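Local structure of gluconate kinase (Lactobacillus acidophilus, 3LL3) at residues 8-13 with 75-80; 241-246 with 427-432. The protein binds ATP and D-xylulose and probably acts as an FGGY-family carbohydrate kinase that transfers a phosphoryl group from ATP to a sugar or to gluconate. All coordinates share one frame; numbering follows the deposited sequence.

Contact 1: residues 8-13 with 75-80; sequences GMDVGT and SWSSQM. With XUL (D-xylulose), chain E.
M9 to V11 and S75 to Q79 form a buried parallel strand pairing inside the N-terminal domain, where strands 4-11 and 70-78 lie next to each other in the mixed sheet. Backbone bonds step regularly along the pair: M9 N donates to S75 O at 2.8 Å, M9 O accepts from S77 N, V11 N donates to S77 O, and Q79 N reaches V11 O at 2.9 Å in an almost straight bond (177°).

On the face carrying M9, V11, W76 and S78, the indole of W76 is met by both M9 and V11. M9, present as selenomethionine, has CG anti to its carbonyl carbon (chi1 -58°), which lays that methylene over one face of the indole, 3.9 Å from the centroid of the six-membered ring and offset toward the rim. V11 instead comes to the ring edge, CG2 lying 3.9 Å from W76 CE3 and near the ring plane. Helices 49-65 and 157-166 cover this largely apolar face, so an alanine in place of W76 would probably open a gap beneath them and leave M9 CG and V11 CG2 without their aromatic partner.

The strand order belongs to the actin-like ATPase fold, in which the first strand characteristically leads into a phosphate-binding loop; D10, about 6 Å from the bound ATP, stands near the start of that loop. On the other face its OD1 takes a weak hydrogen bond from S77 OG at 3.3 Å, while OD2 forms a salt bridge with K17. S77 is small enough for L242 of helix 239-245 to press against it. Beyond the strand end the chain meets the sugar: M80 N donates to O5 of D-xylulose at 3.0 Å, and the side chains of R344, D239 and H81 also hydrogen-bond to the sugar.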
# COMPACT_ATOMS: atom_id res chain seq x y z
N GLY A 8 15.41 40.95 -11.41
CA GLY A 8 15.83 39.70 -10.82
C GLY A 8 15.47 38.59 -11.79
O GLY A 8 14.34 38.52 -12.27
N MSE A 9 16.44 37.74 -12.08
CA MSE A 9 16.27 36.66 -13.05
C MSE A 9 16.30 35.34 -12.32
O MSE A 9 17.06 35.17 -11.37
CB MSE A 9 17.41 36.68 -14.06
CG MSE A 9 17.53 38.00 -14.82
SE MSE A 9 16.07 38.19 -16.10
CE MSE A 9 16.54 36.78 -17.39
N ASP A 10 15.50 34.39 -12.78
CA ASP A 10 15.44 33.07 -12.19
C ASP A 10 15.60 32.03 -13.29
O ASP A 10 14.66 31.76 -14.04
CB ASP A 10 14.09 32.90 -11.51
CG ASP A 10 13.93 31.54 -10.86
OD1 ASP A 10 14.83 31.14 -10.08
OD2 ASP A 10 12.89 30.89 -11.11
N VAL A 11 16.79 31.46 -13.41
CA VAL A 11 17.10 30.59 -14.52
C VAL A 11 16.81 29.15 -14.13
O VAL A 11 17.68 28.43 -13.61
CB VAL A 11 18.58 30.78 -15.00
CG1 VAL A 11 18.82 30.04 -16.30
CG2 VAL A 11 18.89 32.26 -15.17
N GLY A 12 15.57 28.73 -14.36
CA GLY A 12 15.15 27.41 -13.96
C GLY A 12 15.30 26.39 -15.06
O GLY A 12 15.65 26.73 -16.19
N THR A 13 15.06 25.13 -14.74
CA THR A 13 14.92 24.13 -15.78
C THR A 13 13.58 24.43 -16.46
O THR A 13 12.65 24.95 -15.82
CB THR A 13 14.94 22.71 -15.20
OG1 THR A 13 14.12 22.66 -14.02
CG2 THR A 13 16.36 22.32 -14.80
N SER A 75 20.26 40.91 -11.40
CA SER A 75 20.75 39.89 -10.48
C SER A 75 20.17 38.52 -10.82
O SER A 75 19.13 38.42 -11.49
CB SER A 75 20.42 40.30 -9.04
OG SER A 75 21.07 39.45 -8.11
N TRP A 76 20.82 37.47 -10.33
CA TRP A 76 20.57 36.12 -10.85
C TRP A 76 20.29 35.10 -9.77
O TRP A 76 20.99 35.02 -8.76
CB TRP A 76 21.76 35.68 -11.72
CG TRP A 76 22.03 36.63 -12.82
CD1 TRP A 76 22.83 37.74 -12.76
CD2 TRP A 76 21.48 36.59 -14.14
NE1 TRP A 76 22.81 38.39 -13.98
CE2 TRP A 76 22.00 37.70 -14.84
CE3 TRP A 76 20.62 35.71 -14.80
CZ2 TRP A 76 21.67 37.95 -16.17
CZ3 TRP A 76 20.29 35.97 -16.12
CH2 TRP A 76 20.81 37.09 -16.79
N SER A 77 19.21 34.33 -9.98
CA SER A 77 18.92 33.12 -9.24
C SER A 77 18.94 32.00 -10.27
O SER A 77 18.50 32.19 -11.41
CB SER A 77 17.55 33.21 -8.57
OG SER A 77 17.20 31.98 -7.98
N SER A 78 19.50 30.84 -9.92
CA SER A 78 19.72 29.81 -10.93
C SER A 78 19.54 28.39 -10.39
O SER A 78 19.89 28.11 -9.24
CB SER A 78 21.12 29.97 -11.54
OG SER A 78 21.43 28.91 -12.42
N GLN A 79 19.02 27.50 -11.24
CA GLN A 79 19.04 26.07 -10.98
C GLN A 79 20.46 25.66 -10.59
O GLN A 79 21.42 26.33 -10.95
CB GLN A 79 18.65 25.31 -12.24
CG GLN A 79 19.66 25.49 -13.36
CD GLN A 79 19.18 24.94 -14.69
OE1 GLN A 79 18.53 25.63 -15.48
NE2 GLN A 79 19.54 23.70 -14.97
N MSE A 80 20.57 24.57 -9.85
CA MSE A 80 21.85 24.08 -9.34
C MSE A 80 22.31 22.82 -10.06
O MSE A 80 21.52 22.17 -10.73
CB MSE A 80 21.75 23.79 -7.85
CG MSE A 80 21.36 24.98 -7.03
SE MSE A 80 21.38 24.59 -5.11
CE MSE A 80 23.35 24.63 -4.84
C1 XUL E . 18.68 22.22 -4.45
C2 XUL E . 18.90 20.88 -5.17
C3 XUL E . 18.18 20.58 -6.51
C4 XUL E . 17.53 21.79 -7.21
C5 XUL E . 18.55 22.77 -7.82
O1 XUL E . 18.02 22.00 -3.22
O2 XUL E . 19.61 20.05 -4.65
O3 XUL E . 17.15 19.66 -6.28
O4 XUL E . 16.71 21.29 -8.23
O5 XUL E . 17.97 23.52 -8.86

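Contact 2: residues 241-246 with 427-432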
# COMPACT_ATOMS: atom_id res chain seq x y z
N TYR A 241 19.45 28.64 -2.08
CA TYR A 241 19.83 29.64 -1.11
C TYR A 241 18.91 30.85 -1.16
O TYR A 241 18.42 31.31 -0.14
CB TYR A 241 21.26 30.11 -1.37
CG TYR A 241 21.67 31.27 -0.49
CD1 TYR A 241 21.93 31.08 0.86
CD2 TYR A 241 21.76 32.54 -1.01
CE1 TYR A 241 22.31 32.15 1.67
CE2 TYR A 241 22.13 33.61 -0.21
CZ TYR A 241 22.41 33.41 1.12
OH TYR A 241 22.77 34.49 1.88
N LEU A 242 18.71 31.38 -2.37
CA LEU A 242 17.89 32.56 -2.55
C LEU A 242 16.42 32.33 -2.14
O LEU A 242 15.81 33.21 -1.53
CB LEU A 242 17.99 33.06 -3.99
CG LEU A 242 19.37 33.64 -4.32
CD1 LEU A 242 19.43 34.17 -5.75
CD2 LEU A 242 19.73 34.73 -3.34
N SER A 243 15.87 31.16 -2.47
CA SER A 243 14.52 30.81 -2.07
C SER A 243 14.38 30.78 -0.55
O SER A 243 13.31 31.02 -0.03
CB SER A 243 14.12 29.45 -2.63
OG SER A 243 13.85 29.57 -4.01
N THR A 244 15.47 30.45 0.15
CA THR A 244 15.47 30.40 1.61
C THR A 244 15.52 31.80 2.25
O THR A 244 14.64 32.17 3.06
CB THR A 244 16.64 29.54 2.14
OG1 THR A 244 16.60 28.26 1.51
CG2 THR A 244 16.52 29.36 3.66
N ILE A 245 16.53 32.60 1.89
CA ILE A 245 16.54 33.97 2.39
C ILE A 245 15.37 34.78 1.81
O ILE A 245 14.91 35.72 2.44
CB ILE A 245 17.88 34.71 2.18
CG1 ILE A 245 18.10 35.04 0.70
CG2 ILE A 245 19.05 33.90 2.74
CD1 ILE A 245 19.27 36.03 0.47
N GLY A 246 14.89 34.41 0.63
CA GLY A 246 13.75 35.07 0.01
C GLY A 246 12.40 34.91 0.73
O GLY A 246 11.41 35.60 0.40
N GLN A 427 5.45 34.51 -3.42
CA GLN A 427 5.87 33.14 -3.70
C GLN A 427 7.17 33.12 -4.50
O GLN A 427 7.90 32.13 -4.45
CB GLN A 427 4.78 32.37 -4.45
CG GLN A 427 3.43 32.38 -3.76
CD GLN A 427 3.44 31.59 -2.47
OE1 GLN A 427 3.24 32.14 -1.38
NE2 GLN A 427 3.66 30.28 -2.59
N GLN A 428 7.46 34.20 -5.22
CA GLN A 428 8.67 34.27 -6.05
C GLN A 428 9.86 34.71 -5.22
O GLN A 428 10.50 35.73 -5.49
CB GLN A 428 8.45 35.24 -7.22
CG GLN A 428 7.31 34.79 -8.14
CD GLN A 428 7.49 33.35 -8.59
OE1 GLN A 428 8.60 32.95 -8.98
NE2 GLN A 428 6.41 32.55 -8.54
N SER A 429 10.16 33.92 -4.20
CA SER A 429 11.20 34.25 -3.24
C SER A 429 12.59 34.39 -3.88
O SER A 429 13.40 35.18 -3.41
CB SER A 429 11.25 33.18 -2.16
OG SER A 429 11.49 31.93 -2.77
N GLY A 430 12.84 33.63 -4.93
CA GLY A 430 14.15 33.59 -5.57
C GLY A 430 14.55 34.88 -6.30
O GLY A 430 15.65 35.40 -6.07
N THR A 431 13.69 35.38 -7.18
CA THR A 431 13.97 36.68 -7.79
C THR A 431 13.94 37.82 -6.77
O THR A 431 14.69 38.78 -6.90
CB THR A 431 13.03 37.01 -8.97
OG1 THR A 431 11.68 36.90 -8.55
CG2 THR A 431 13.26 36.06 -10.13
N LEU A 432 13.08 37.71 -5.76
CA LEU A 432 13.03 38.71 -4.70
C LEU A 432 14.39 38.81 -4.01
O LEU A 432 14.91 39.90 -3.81
CB LEU A 432 11.96 38.33 -3.67
CG LEU A 432 11.73 39.28 -2.49
CD1 LEU A 432 10.33 39.10 -1.91
CD2 LEU A 432 12.78 39.08 -1.42
O HOH W 1 11.52 30.87 -5.99
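The approach of S243 and G246 to S429 and G430 belongs to the interdomain junction of the actin-like ATPase fold, where helix 239-245 of the N-terminal domain meets the first turn of helix 429-441 of the C-terminal domain. Glycine suits position 246 for a plain steric reason. Its CA lies 3.4 Å from S429 O, close enough for a CA-H...O contact, and a CB there would run into that same oxygen.

S429 points its side chain at the other helix. Its CB lies 3.5 Å from G246 O, and its OG, placed between its own backbone N and carbonyl carbon (chi1 58°), sits 3.3 Å from S243 CA. From there the hydroxyl gives a weak hydrogen bond of 3.4 Å to S243 O, on the backbone of helix 239-245. A small polar residue fits here because the backbones come so near, with 4.2 Å between the CA atoms of G246 and S429.

L242 supplies the apolar part: its CB rests 3.9 Å from G430 O, and the side chain continues onto A433, A434 and L437 one and two turns further along helix 429-441. A water also joins the two segments, accepting from G430 N at 3.2 Å and making a weak 3.3 Å hydrogen bond with S243 OG.

Overall arrangement
From the N terminus, strand 4-11 is paired with strand 70-78 in contact 1, which closes a loop holding two further strands of the same sheet and helix 49-65. Only after this loop has closed does contact 2 open, so the two follow in series, neither enclosing nor crossing the other. Contact 2 spans a much longer stretch, bringing helix 429-441 back against the helix that follows strand 232-238 and so joining the two domains. The contacts touch, their centres 10 Å apart: L242 packs on W76 and S77, and T431 on G8 and D10. The interdomain helices thus rest directly on the N-terminal sheet.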